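Local coordinates for protein cytochrome P450 (Bacillus subtilis subsp. subtilis, PDB 4RM4) that binds a heme through a cysteine ligand and probably works as a monooxygenase, putting oxygen from molecular oxygen into its substrates, at residues F27-S32 against S49-D54; P87-I92 against G345-L350; K159-L164 against E189-F194. All blocks are in the same frame, centred on the assembly; numbering follows the deposited sequence.

Overall arrangement
The three contacts lie in one cytochrome P450 fold around the heme and share no helix or strand. Contact 1 comes first along the chain and joins helix 27-36 to the end of strand 47-50, an inner strand of the five-stranded mixed sheet. Contact 2 ties helix 88-96 to the cysteine loop before helix 352-369; contact 3 is nested in the long span of chain between its segments. The centres of contact 1 and contact 2 lie about 27 Å apart. Those of contact 2 and contact 3 are about 25 Å apart. Only contact 2 holds the heme, while contact 1 packs the N-terminal helix and sheet, and contact 3 joins helices 155-165 and 177-204, which correspond to F and G over the distal side.

Contact 1. Residues F27-S32 against S49-D54; sequences FPWYES and SVFLYD
W29 and Y30, neighbours on helix 27-36, both reach the ring of F51, which stands just beyond the end of strand 47-50. These elements correspond to helix A and a strand of the first beta sheet of the P450 fold, so the contact packs the N-terminal helix onto that sheet, away from the heme. The helix begins with F27, which does not meet the second segment but brings its CE1 to the edge of the Y30 ring, in that ring's plane. W29 comes next. Its CG is anti to the backbone N (chi1 178°), a setting that sends the indole outward from the helix, across toward F51. The pair is T-shaped: the edge of F51 points at the face of W29, with centroids 5.3 Å apart and planes at 88°. CH2 of W29 lies 3.7 Å from CZ of F51, while CZ3 of W29 is 3.9 Å from CE1 of F51, making the rim atoms of the phenylalanine the ones that touch. One residue on, Y30 adds a lighter contact, its CD2 standing 4.0 Å from F51 CE1 and close to the plane of the phenylalanine ring. At the end of the segment the hydroxyl OG of S32 donates to the carbonyl O of W29 at 2.7 Å, a bond internal to the helix. F51 is further enclosed by M33 and R34 of the same helix and stacks on F313, and its backbone O accepts a hydrogen bond from S316 OG. The chemistry across the contact is thus wholly apolar and aromatic: F51 offers its rim to both rings, and between these two segments shape and ring orientation, rather than paired polar groups, set how the helix sits.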
loop_
_atom_site.group_PDB
_atom_site.type_symbol
_atom_site.label_atom_id
_atom_site.label_comp_id
_atom_site.label_asym_id
_atom_site.label_seq_id
_atom_site.Cartn_x
_atom_site.Cartn_y
_atom_site.Cartn_z
ATOM N N PHE A 27 -4.119 15.409 -9.243
ATOM C CA PHE A 27 -5.231 14.964 -10.079
ATOM C C PHE A 27 -5.557 15.852 -11.282
ATOM O O PHE A 27 -5.871 15.343 -12.353
ATOM C CB PHE A 27 -6.441 14.650 -9.203
ATOM C CG PHE A 27 -6.127 13.610 -8.160
ATOM C CD1 PHE A 27 -6.003 12.274 -8.523
ATOM C CD2 PHE A 27 -5.882 13.975 -6.848
ATOM C CE1 PHE A 27 -5.678 11.305 -7.582
ATOM C CE2 PHE A 27 -5.549 13.014 -5.894
ATOM C CZ PHE A 27 -5.445 11.675 -6.267
ATOM N N PRO A 28 -5.469 17.176 -11.113
ATOM C CA PRO A 28 -5.560 18.022 -12.311
ATOM C C PRO A 28 -4.523 17.670 -13.382
ATOM O O PRO A 28 -4.862 17.641 -14.576
ATOM C CB PRO A 28 -5.343 19.430 -11.756
ATOM C CG PRO A 28 -5.896 19.354 -10.371
ATOM C CD PRO A 28 -5.485 17.973 -9.871
ATOM N N TRP A 29 -3.285 17.379 -12.985
ATOM C CA TRP A 29 -2.268 17.009 -13.963
ATOM C C TRP A 29 -2.594 15.690 -14.660
ATOM O O TRP A 29 -2.495 15.603 -15.881
ATOM C CB TRP A 29 -0.872 16.961 -13.342
ATOM C CG TRP A 29 0.189 16.544 -14.328
ATOM C CD1 TRP A 29 0.625 17.251 -15.412
ATOM C CD2 TRP A 29 0.934 15.323 -14.318
ATOM N NE1 TRP A 29 1.595 16.540 -16.080
ATOM C CE2 TRP A 29 1.803 15.352 -15.430
ATOM C CE3 TRP A 29 0.952 14.204 -13.477
ATOM C CZ2 TRP A 29 2.683 14.312 -15.716
ATOM C CZ3 TRP A 29 1.817 13.169 -13.769
ATOM C CH2 TRP A 29 2.669 13.230 -14.879
ATOM N N TYR A 30 -2.960 14.665 -13.887
ATOM C CA TYR A 30 -3.427 13.412 -14.471
ATOM C C TYR A 30 -4.541 13.697 -15.489
ATOM O O TYR A 30 -4.549 13.147 -16.584
ATOM C CB TYR A 30 -4.006 12.486 -13.393
ATOM C CG TYR A 30 -3.032 11.957 -12.347
ATOM C CD1 TYR A 30 -3.482 11.608 -11.075
ATOM C CD2 TYR A 30 -1.688 11.774 -12.639
ATOM C CE1 TYR A 30 -2.613 11.115 -10.109
ATOM C CE2 TYR A 30 -0.811 11.272 -11.685
ATOM C CZ TYR A 30 -1.282 10.950 -10.422
ATOM O OH TYR A 30 -0.431 10.453 -9.464
ATOM N N GLU A 31 -5.502 14.530 -15.098
ATOM C CA GLU A 31 -6.632 14.828 -15.970
ATOM C C GLU A 31 -6.173 15.449 -17.286
ATOM O O GLU A 31 -6.696 15.113 -18.349
ATOM C CB GLU A 31 -7.668 15.736 -15.290
ATOM C CG GLU A 31 -8.850 16.081 -16.211
ATOM C CD GLU A 31 -10.095 16.465 -15.443
ATOM O OE1 GLU A 31 -9.990 16.729 -14.226
ATOM O OE2 GLU A 31 -11.184 16.507 -16.059
ATOM N N SER A 32 -5.172 16.323 -17.214
ATOM C CA SER A 32 -4.635 16.944 -18.417
ATOM C C SER A 32 -3.931 15.916 -19.320
ATOM O O SER A 32 -4.074 15.960 -20.541
ATOM C CB SER A 32 -3.713 18.114 -18.069
ATOM O OG SER A 32 -2.447 17.668 -17.642
ATOM N N SER A 49 4.772 6.844 -20.012
ATOM C CA SER A 49 3.769 7.003 -18.961
ATOM C C SER A 49 2.373 6.795 -19.551
ATOM O O SER A 49 2.058 7.298 -20.620
ATOM C CB SER A 49 3.886 8.381 -18.298
ATOM O OG SER A 49 5.078 8.445 -17.532
ATOM N N VAL A 50 1.545 6.020 -18.864
ATOM C CA VAL A 50 0.242 5.648 -19.390
ATOM C C VAL A 50 -0.814 6.082 -18.364
ATOM O O VAL A 50 -0.658 5.808 -17.186
ATOM C CB VAL A 50 0.165 4.130 -19.683
ATOM C CG1 VAL A 50 -1.250 3.734 -19.994
ATOM C CG2 VAL A 50 1.081 3.777 -20.866
ATOM N N PHE A 51 -1.857 6.784 -18.811
ATOM C CA PHE A 51 -2.777 7.459 -17.891
ATOM C C PHE A 51 -4.255 7.035 -17.944
ATOM O O PHE A 51 -5.003 7.325 -17.012
ATOM C CB PHE A 51 -2.701 8.984 -18.086
ATOM C CG PHE A 51 -1.369 9.583 -17.701
ATOM C CD1 PHE A 51 -1.124 9.975 -16.400
ATOM C CD2 PHE A 51 -0.365 9.752 -18.651
ATOM C CE1 PHE A 51 0.119 10.522 -16.039
ATOM C CE2 PHE A 51 0.872 10.292 -18.299
ATOM C CZ PHE A 51 1.109 10.677 -16.989
ATOM N N LEU A 52 -4.681 6.384 -19.027
ATOM C CA LEU A 52 -6.091 5.998 -19.163
ATOM C C LEU A 52 -6.374 4.648 -18.518
ATOM O O LEU A 52 -5.541 3.749 -18.552
ATOM C CB LEU A 52 -6.515 5.943 -20.640
ATOM C CG LEU A 52 -6.577 7.233 -21.466
ATOM C CD1 LEU A 52 -6.945 6.931 -22.907
ATOM C CD2 LEU A 52 -7.576 8.219 -20.868
ATOM N N TYR A 53 -7.560 4.505 -17.944
ATOM C CA TYR A 53 -7.921 3.249 -17.276
ATOM C C TYR A 53 -7.681 1.972 -18.119
ATOM O O TYR A 53 -7.039 1.031 -17.662
ATOM C CB TYR A 53 -9.370 3.312 -16.788
ATOM C CG TYR A 53 -9.822 2.096 -16.014
ATOM C CD1 TYR A 53 -9.780 2.068 -14.620
ATOM C CD2 TYR A 53 -10.290 0.973 -16.682
ATOM C CE1 TYR A 53 -10.202 0.936 -13.914
ATOM C CE2 TYR A 53 -10.693 -0.145 -16.001
ATOM C CZ TYR A 53 -10.652 -0.165 -14.621
ATOM O OH TYR A 53 -11.081 -1.301 -13.969
ATOM N N ASP A 54 -8.210 1.907 -19.338
ATOM C CA ASP A 54 -8.009 0.691 -20.131
ATOM C C ASP A 54 -6.526 0.407 -20.416
ATOM O O ASP A 54 -6.072 -0.741 -20.362
ATOM C CB ASP A 54 -8.820 0.740 -21.438
ATOM C CG ASP A 54 -10.321 0.721 -21.195
ATOM O OD1 ASP A 54 -10.746 0.349 -20.079
ATOM O OD2 ASP A 54 -11.077 1.074 -22.124
#

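Contact 2. Residues P87-I92 against G345-L350; sequences PKHTKI and GIHFCL. With HEM (protoporphyrin IX containing Fe), chain B.
H89 and H347 grip the two oxygens of one heme propionate, one from each segment. NE2 of H89 donates to HEM O1D at 2.6 Å and ND1 of H347 to HEM O2D at 2.7 Å, both bonds nearly straight at 171°. O2D lies close to the plane of the H347 ring and O1D close to that of H89, which holds each imidazole in rotation as well as in place. R93 and R291 also hydrogen-bond the heme, and their charge would probably favour ionised propionates on it. The coordination bonds come next: SG of C349 binds the iron at 2.3 Å, and a water sits across the porphyrin from it, 2.4 Å from the metal.

The imidazoles meet obliquely, planes 56° apart, with CD2 of H89 3.3 Å from CE1 of H347. H89 is carried there by a chi1 of 171°, which sends its ring out from helix 88-96 toward the loop. I346 adds CB, 3.8 Å from H89 CE1, and its carbonyl O, 3.2 Å from that CE1 at the imidazole edge, bringing the loop backbone against the ring. An alanine here in place of H89 takes away the NE2 donor to O1D, and the propionate is likely to turn more freely on that side.

A type I turn from G345 to F348 leads into C349. The run from F342 through G345 to C349 fits the cysteine-ligand loop of cytochromes P450, and H89 and R93, a helical turn apart, match the helix C histidine and arginine that hold a propionate in many bacterial relatives.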
loop_
_atom_site.group_PDB
_atom_site.type_symbol
_atom_site.label_atom_id
_atom_site.label_comp_id
_atom_site.label_asym_id
_atom_site.label_seq_id
_atom_site.Cartn_x
_atom_site.Cartn_y
_atom_site.Cartn_z
ATOM N N PRO A 87 7.689 -18.561 -14.416
ATOM C CA PRO A 87 6.962 -19.434 -13.488
ATOM C C PRO A 87 7.383 -19.280 -12.018
ATOM O O PRO A 87 6.677 -19.782 -11.149
ATOM C CB PRO A 87 7.320 -20.835 -13.995
ATOM C CG PRO A 87 8.695 -20.675 -14.550
ATOM C CD PRO A 87 8.732 -19.289 -15.163
ATOM N N LYS A 88 8.497 -18.610 -11.743
ATOM C CA LYS A 88 8.963 -18.457 -10.363
ATOM C C LYS A 88 7.874 -17.831 -9.497
ATOM O O LYS A 88 7.648 -18.250 -8.365
ATOM C CB LYS A 88 10.223 -17.588 -10.300
ATOM C CG LYS A 88 11.525 -18.339 -10.497
ATOM C CD LYS A 88 11.932 -19.067 -9.230
ATOM C CE LYS A 88 12.189 -18.096 -8.086
ATOM N NZ LYS A 88 12.728 -18.792 -6.878
ATOM N N HIS A 89 7.193 -16.830 -10.045
ATOM C CA HIS A 89 6.180 -16.108 -9.281
ATOM C C HIS A 89 5.010 -17.006 -8.911
ATOM O O HIS A 89 4.502 -16.954 -7.793
ATOM C CB HIS A 89 5.662 -14.899 -10.055
ATOM C CG HIS A 89 4.474 -14.247 -9.415
ATOM N ND1 HIS A 89 3.175 -14.609 -9.708
ATOM C CD2 HIS A 89 4.389 -13.257 -8.493
ATOM C CE1 HIS A 89 2.341 -13.873 -8.993
ATOM N NE2 HIS A 89 3.052 -13.052 -8.237
ATOM N N THR A 90 4.593 -17.821 -9.868
ATOM C CA THR A 90 3.468 -18.714 -9.707
ATOM C C THR A 90 3.673 -19.605 -8.498
ATOM O O THR A 90 2.800 -19.716 -7.637
ATOM C CB THR A 90 3.319 -19.607 -10.946
ATOM O OG1 THR A 90 3.360 -18.793 -12.125
ATOM C CG2 THR A 90 2.007 -20.388 -10.893
ATOM N N LYS A 91 4.846 -20.224 -8.429
ATOM C CA LYS A 91 5.157 -21.169 -7.363
ATOM C C LYS A 91 5.103 -20.537 -5.973
ATOM O O LYS A 91 4.475 -21.077 -5.060
ATOM C CB LYS A 91 6.531 -21.798 -7.593
ATOM C CG LYS A 91 6.911 -22.819 -6.549
ATOM C CD LYS A 91 8.274 -23.436 -6.845
ATOM C CE LYS A 91 9.366 -22.375 -6.868
ATOM N NZ LYS A 91 9.706 -21.870 -5.505
ATOM N N ILE A 92 5.764 -19.394 -5.811
ATOM C CA ILE A 92 5.784 -18.739 -4.516
ATOM C C ILE A 92 4.412 -18.144 -4.163
ATOM O O ILE A 92 3.924 -18.348 -3.052
ATOM C CB ILE A 92 6.923 -17.700 -4.414
ATOM C CG1 ILE A 92 8.273 -18.403 -4.627
ATOM C CG2 ILE A 92 6.900 -17.018 -3.060
ATOM C CD1 ILE A 92 9.446 -17.470 -4.819
ATOM N N GLY A 345 -4.480 -8.726 -11.887
ATOM C CA GLY A 345 -3.791 -9.874 -12.463
ATOM C C GLY A 345 -2.978 -10.663 -11.452
ATOM O O GLY A 345 -3.319 -10.704 -10.257
ATOM N N ILE A 346 -1.900 -11.285 -11.923
ATOM C CA ILE A 346 -1.139 -12.198 -11.077
ATOM C C ILE A 346 -0.496 -11.536 -9.854
ATOM O O ILE A 346 -0.334 -12.186 -8.826
ATOM C CB ILE A 346 -0.076 -13.034 -11.852
ATOM C CG1 ILE A 346 1.000 -12.147 -12.498
ATOM C CG2 ILE A 346 -0.756 -13.956 -12.868
ATOM C CD1 ILE A 346 2.210 -12.943 -13.000
ATOM N N HIS A 347 -0.138 -10.254 -9.966
ATOM C CA HIS A 347 0.524 -9.554 -8.862
ATOM C C HIS A 347 -0.453 -8.774 -7.973
ATOM O O HIS A 347 -0.023 -8.019 -7.088
ATOM C CB HIS A 347 1.598 -8.594 -9.405
ATOM C CG HIS A 347 2.767 -9.283 -10.045
ATOM N ND1 HIS A 347 3.767 -9.887 -9.309
ATOM C CD2 HIS A 347 3.105 -9.447 -11.345
ATOM C CE1 HIS A 347 4.668 -10.402 -10.130
ATOM N NE2 HIS A 347 4.290 -10.152 -11.371
ATOM N N PHE A 348 -1.757 -8.959 -8.199
ATOM C CA PHE A 348 -2.783 -8.264 -7.423
ATOM C C PHE A 348 -2.470 -8.392 -5.940
ATOM O O PHE A 348 -2.212 -9.494 -5.438
ATOM C CB PHE A 348 -4.183 -8.848 -7.696
ATOM C CG PHE A 348 -5.258 -8.189 -6.908
ATOM C CD1 PHE A 348 -5.915 -7.067 -7.407
ATOM C CD2 PHE A 348 -5.625 -8.682 -5.666
ATOM C CE1 PHE A 348 -6.912 -6.444 -6.668
ATOM C CE2 PHE A 348 -6.607 -8.075 -4.924
ATOM C CZ PHE A 348 -7.262 -6.950 -5.424
ATOM N N CYS A 349 -2.511 -7.258 -5.250
ATOM C CA CYS A 349 -2.006 -7.135 -3.888
ATOM C C CYS A 349 -2.343 -8.323 -2.992
ATOM O O CYS A 349 -3.499 -8.556 -2.680
ATOM C CB CYS A 349 -2.544 -5.858 -3.248
ATOM S SG CYS A 349 -1.973 -5.638 -1.529
ATOM N N LEU A 350 -1.325 -9.058 -2.567
ATOM C CA LEU A 350 -1.533 -10.164 -1.627
ATOM C C LEU A 350 -2.145 -9.666 -0.313
ATOM O O LEU A 350 -2.928 -10.373 0.335
ATOM C CB LEU A 350 -0.216 -10.865 -1.334
ATOM C CG LEU A 350 -0.293 -11.966 -0.267
ATOM C CD1 LEU A 350 -1.105 -13.182 -0.749
ATOM C CD2 LEU A 350 1.092 -12.391 0.160
HETATM C CHA HEM B . 1.239 -5.986 -4.479
HETATM C CHB HEM B . -1.041 -1.861 -3.391
HETATM C CHC HEM B . -1.084 -3.111 1.322
HETATM C CHD HEM B . 1.638 -6.989 0.305
HETATM C C1A HEM B . 0.588 -4.776 -4.609
HETATM C C2A HEM B . 0.244 -4.112 -5.850
HETATM C C3A HEM B . -0.387 -2.973 -5.551
HETATM C C4A HEM B . -0.479 -2.881 -4.113
HETATM C CMA HEM B . -0.934 -1.923 -6.558
HETATM C CAA HEM B . 0.538 -4.628 -7.281
HETATM C CBA HEM B . 1.978 -4.348 -7.667
HETATM C CGA HEM B . 2.211 -4.571 -9.144
HETATM O O1A HEM B . 3.355 -4.288 -9.584
HETATM O O2A HEM B . 1.279 -5.015 -9.862
HETATM C C1B HEM B . -1.270 -1.879 -2.037
HETATM C C2B HEM B . -2.087 -0.920 -1.317
HETATM C C3B HEM B . -2.077 -1.258 -0.020
HETATM C C4B HEM B . -1.284 -2.455 0.133
HETATM C CMB HEM B . -2.806 0.277 -1.975
HETATM C CAB HEM B . -2.799 -0.599 1.177
HETATM C CBB HEM B . -3.848 0.201 0.981
HETATM C C1C HEM B . -0.383 -4.281 1.448
HETATM C C2C HEM B . -0.204 -5.044 2.669
HETATM C C3C HEM B . 0.548 -6.111 2.371
HETATM C C4C HEM B . 0.864 -6.060 0.970
HETATM C CMC HEM B . -0.815 -4.638 4.027
HETATM C CAC HEM B . 1.063 -7.256 3.277
HETATM C CBC HEM B . 1.032 -7.231 4.613
HETATM C C1D HEM B . 1.807 -7.066 -1.059
HETATM C C2D HEM B . 2.596 -8.071 -1.713
HETATM C C3D HEM B . 2.478 -7.769 -3.212
HETATM C C4D HEM B . 1.618 -6.606 -3.307
HETATM C CMD HEM B . 3.379 -9.208 -1.029
HETATM C CAD HEM B . 3.132 -8.562 -4.368
HETATM C CBD HEM B . 2.134 -9.627 -4.829
HETATM C CGD HEM B . 2.679 -10.362 -6.031
HETATM O O1D HEM B . 2.143 -11.461 -6.345
HETATM O O2D HEM B . 3.654 -9.850 -6.639
HETATM N NA HEM B . 0.135 -3.984 -3.571
HETATM N NB HEM B . -0.793 -2.792 -1.109
HETATM N NC HEM B . 0.286 -4.925 0.426
HETATM N ND HEM B . 1.246 -6.238 -2.016
HETATM FE FE HEM B . 0.089 -4.565 -1.600
HETATM O O HOH W 1 2.014 -3.069 -1.580
#

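Contact 3. Residues K159-L164 against E189-F194; sequences KAWSDL and EELAAF
W161 is the centre of the contact and packs against L191, F194 and E190 of the facing helix. Helices 155-165 and 177-204 correspond to the F and G helices of the cytochrome P450 fold, which cover the distal side of the heme pocket. Here their segments run close to antiparallel, at 144°, with axes 10.9 Å apart, and the CA atoms of W161 and L191 make the nearest backbone approach.

The tight part lies on the buried indole. L191 lays CD2 over one face of W161, while CD1 sits on the same side just beyond the rim at CE3, the two side chains sliding past each other in opposite directions. CD1 of L191 lies 3.5 Å from CE3 of W161, whereas CD2 stands over the five-membered ring in a CH-pi contact whose exact height is doubtful, because the modelled carbons come too close. At the far end of the indole the six-membered ring turns an edge toward the face of F194, an offset edge-to-face pair with centroids 4.8 Å apart and planes at 65°. F194 holds its CG anti to the backbone N, which turns its face to the CZ3 and CH2 end of the indole, CZ3 of W161 lying 3.3 Å from F194 CG. L191 also rests on T234 of helix 226-257, and W161 on C187, extending the packing beyond the two segments.

The looser side is the one held by E190, which is partly exposed. CB of E190 stays 3.5 Å from NE1 of W161, and the chain then runs extended. This polar edge gives the contact a single directed bond: NE1 of W161 donates to the anti lone pair of OE1 of E190 at 2.9 Å, with the acceptor 8° out of the indole plane.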
loop_
_atom_site.group_PDB
_atom_site.type_symbol
_atom_site.label_atom_id
_atom_site.label_comp_id
_atom_site.label_asym_id
_atom_site.label_seq_id
_atom_site.Cartn_x
_atom_site.Cartn_y
_atom_site.Cartn_z
ATOM N N LYS A 159 10.413 -1.896 14.956
ATOM C CA LYS A 159 9.927 -0.589 14.539
ATOM C C LYS A 159 11.049 0.240 13.913
ATOM O O LYS A 159 10.860 0.881 12.888
ATOM C CB LYS A 159 9.322 0.143 15.735
ATOM C CG LYS A 159 8.817 1.542 15.428
ATOM C CD LYS A 159 7.643 1.496 14.452
ATOM C CE LYS A 159 6.870 2.806 14.457
ATOM N NZ LYS A 159 5.664 2.763 13.581
ATOM N N ALA A 160 12.227 0.207 14.531
ATOM C CA ALA A 160 13.375 0.958 14.035
ATOM C C ALA A 160 13.755 0.561 12.613
ATOM O O ALA A 160 14.063 1.418 11.783
ATOM C CB ALA A 160 14.566 0.784 14.968
ATOM N N TRP A 161 13.742 -0.743 12.347
ATOM C CA TRP A 161 13.942 -1.266 10.995
ATOM C C TRP A 161 12.862 -0.775 10.026
ATOM O O TRP A 161 13.163 -0.398 8.888
ATOM C CB TRP A 161 13.932 -2.793 11.022
ATOM C CG TRP A 161 15.179 -3.404 11.583
ATOM C CD1 TRP A 161 16.453 -2.943 11.441
ATOM C CD2 TRP A 161 15.266 -4.588 12.382
ATOM N NE1 TRP A 161 17.333 -3.771 12.099
ATOM C CE2 TRP A 161 16.627 -4.787 12.688
ATOM C CE3 TRP A 161 14.322 -5.501 12.873
ATOM C CZ2 TRP A 161 17.071 -5.858 13.462
ATOM C CZ3 TRP A 161 14.765 -6.563 13.638
ATOM C CH2 TRP A 161 16.127 -6.732 13.925
ATOM N N SER A 162 11.606 -0.789 10.468
ATOM C CA SER A 162 10.513 -0.337 9.603
ATOM C C SER A 162 10.640 1.138 9.258
ATOM O O SER A 162 10.259 1.563 8.162
ATOM C CB SER A 162 9.144 -0.629 10.222
ATOM O OG SER A 162 8.781 -1.977 10.003
ATOM N N ASP A 163 11.182 1.921 10.188
ATOM C CA ASP A 163 11.431 3.339 9.921
ATOM C C ASP A 163 12.490 3.522 8.851
ATOM O O ASP A 163 12.355 4.358 7.954
ATOM C CB ASP A 163 11.882 4.070 11.187
ATOM C CG ASP A 163 10.774 4.217 12.191
ATOM O OD1 ASP A 163 9.595 4.070 11.794
ATOM O OD2 ASP A 163 11.076 4.479 13.374
ATOM N N LEU A 164 13.556 2.742 8.963
ATOM C CA LEU A 164 14.652 2.807 8.017
ATOM C C LEU A 164 14.198 2.415 6.622
ATOM O O LEU A 164 14.740 2.891 5.630
ATOM C CB LEU A 164 15.794 1.893 8.464
ATOM C CG LEU A 164 16.687 2.454 9.567
ATOM C CD1 LEU A 164 17.516 1.349 10.216
ATOM C CD2 LEU A 164 17.573 3.548 8.994
ATOM N N GLU A 189 19.816 -6.685 5.710
ATOM C CA GLU A 189 20.619 -7.811 6.177
ATOM C C GLU A 189 20.337 -8.080 7.654
ATOM O O GLU A 189 20.380 -9.228 8.109
ATOM C CB GLU A 189 22.115 -7.545 5.959
ATOM C CG GLU A 189 22.506 -7.246 4.511
ATOM C CD GLU A 189 22.433 -8.465 3.607
ATOM O OE1 GLU A 189 23.270 -9.382 3.767
ATOM O OE2 GLU A 189 21.541 -8.504 2.732
ATOM N N GLU A 190 20.048 -7.017 8.402
ATOM C CA GLU A 190 19.659 -7.169 9.799
ATOM C C GLU A 190 18.256 -7.762 9.906
ATOM O O GLU A 190 17.981 -8.555 10.811
ATOM C CB GLU A 190 19.744 -5.840 10.553
ATOM C CG GLU A 190 21.173 -5.382 10.845
ATOM C CD GLU A 190 21.243 -4.007 11.502
ATOM O OE1 GLU A 190 20.183 -3.384 11.738
ATOM O OE2 GLU A 190 22.371 -3.551 11.792
ATOM N N LEU A 191 17.366 -7.374 8.991
ATOM C CA LEU A 191 16.026 -7.962 8.959
ATOM C C LEU A 191 16.085 -9.445 8.635
ATOM O O LEU A 191 15.413 -10.246 9.268
ATOM C CB LEU A 191 15.113 -7.257 7.948
ATOM C CG LEU A 191 14.346 -6.034 8.446
ATOM C CD1 LEU A 191 13.396 -6.399 9.574
ATOM C CD2 LEU A 191 15.324 -4.975 8.887
ATOM N N ALA A 192 16.888 -9.793 7.632
ATOM C CA ALA A 192 17.083 -11.178 7.227
ATOM C C ALA A 192 17.489 -12.081 8.396
ATOM O O ALA A 192 16.860 -13.113 8.628
ATOM C CB ALA A 192 18.115 -11.260 6.109
ATOM N N ALA A 193 18.532 -11.689 9.123
ATOM C CA ALA A 193 19.002 -12.456 10.280
ATOM C C ALA A 193 17.943 -12.545 11.374
ATOM O O ALA A 193 17.784 -13.577 12.020
ATOM C CB ALA A 193 20.299 -11.857 10.835
ATOM N N PHE A 194 17.208 -11.456 11.573
ATOM C CA PHE A 194 16.157 -11.427 12.571
ATOM C C PHE A 194 15.049 -12.401 12.176
ATOM O O PHE A 194 14.617 -13.229 12.992
ATOM C CB PHE A 194 15.609 -9.998 12.717
ATOM C CG PHE A 194 14.510 -9.857 13.745
ATOM C CD1 PHE A 194 13.176 -9.912 13.366
ATOM C CD2 PHE A 194 14.813 -9.640 15.078
ATOM C CE1 PHE A 194 12.167 -9.770 14.303
ATOM C CE2 PHE A 194 13.812 -9.495 16.022
ATOM C CZ PHE A 194 12.486 -9.560 15.636
#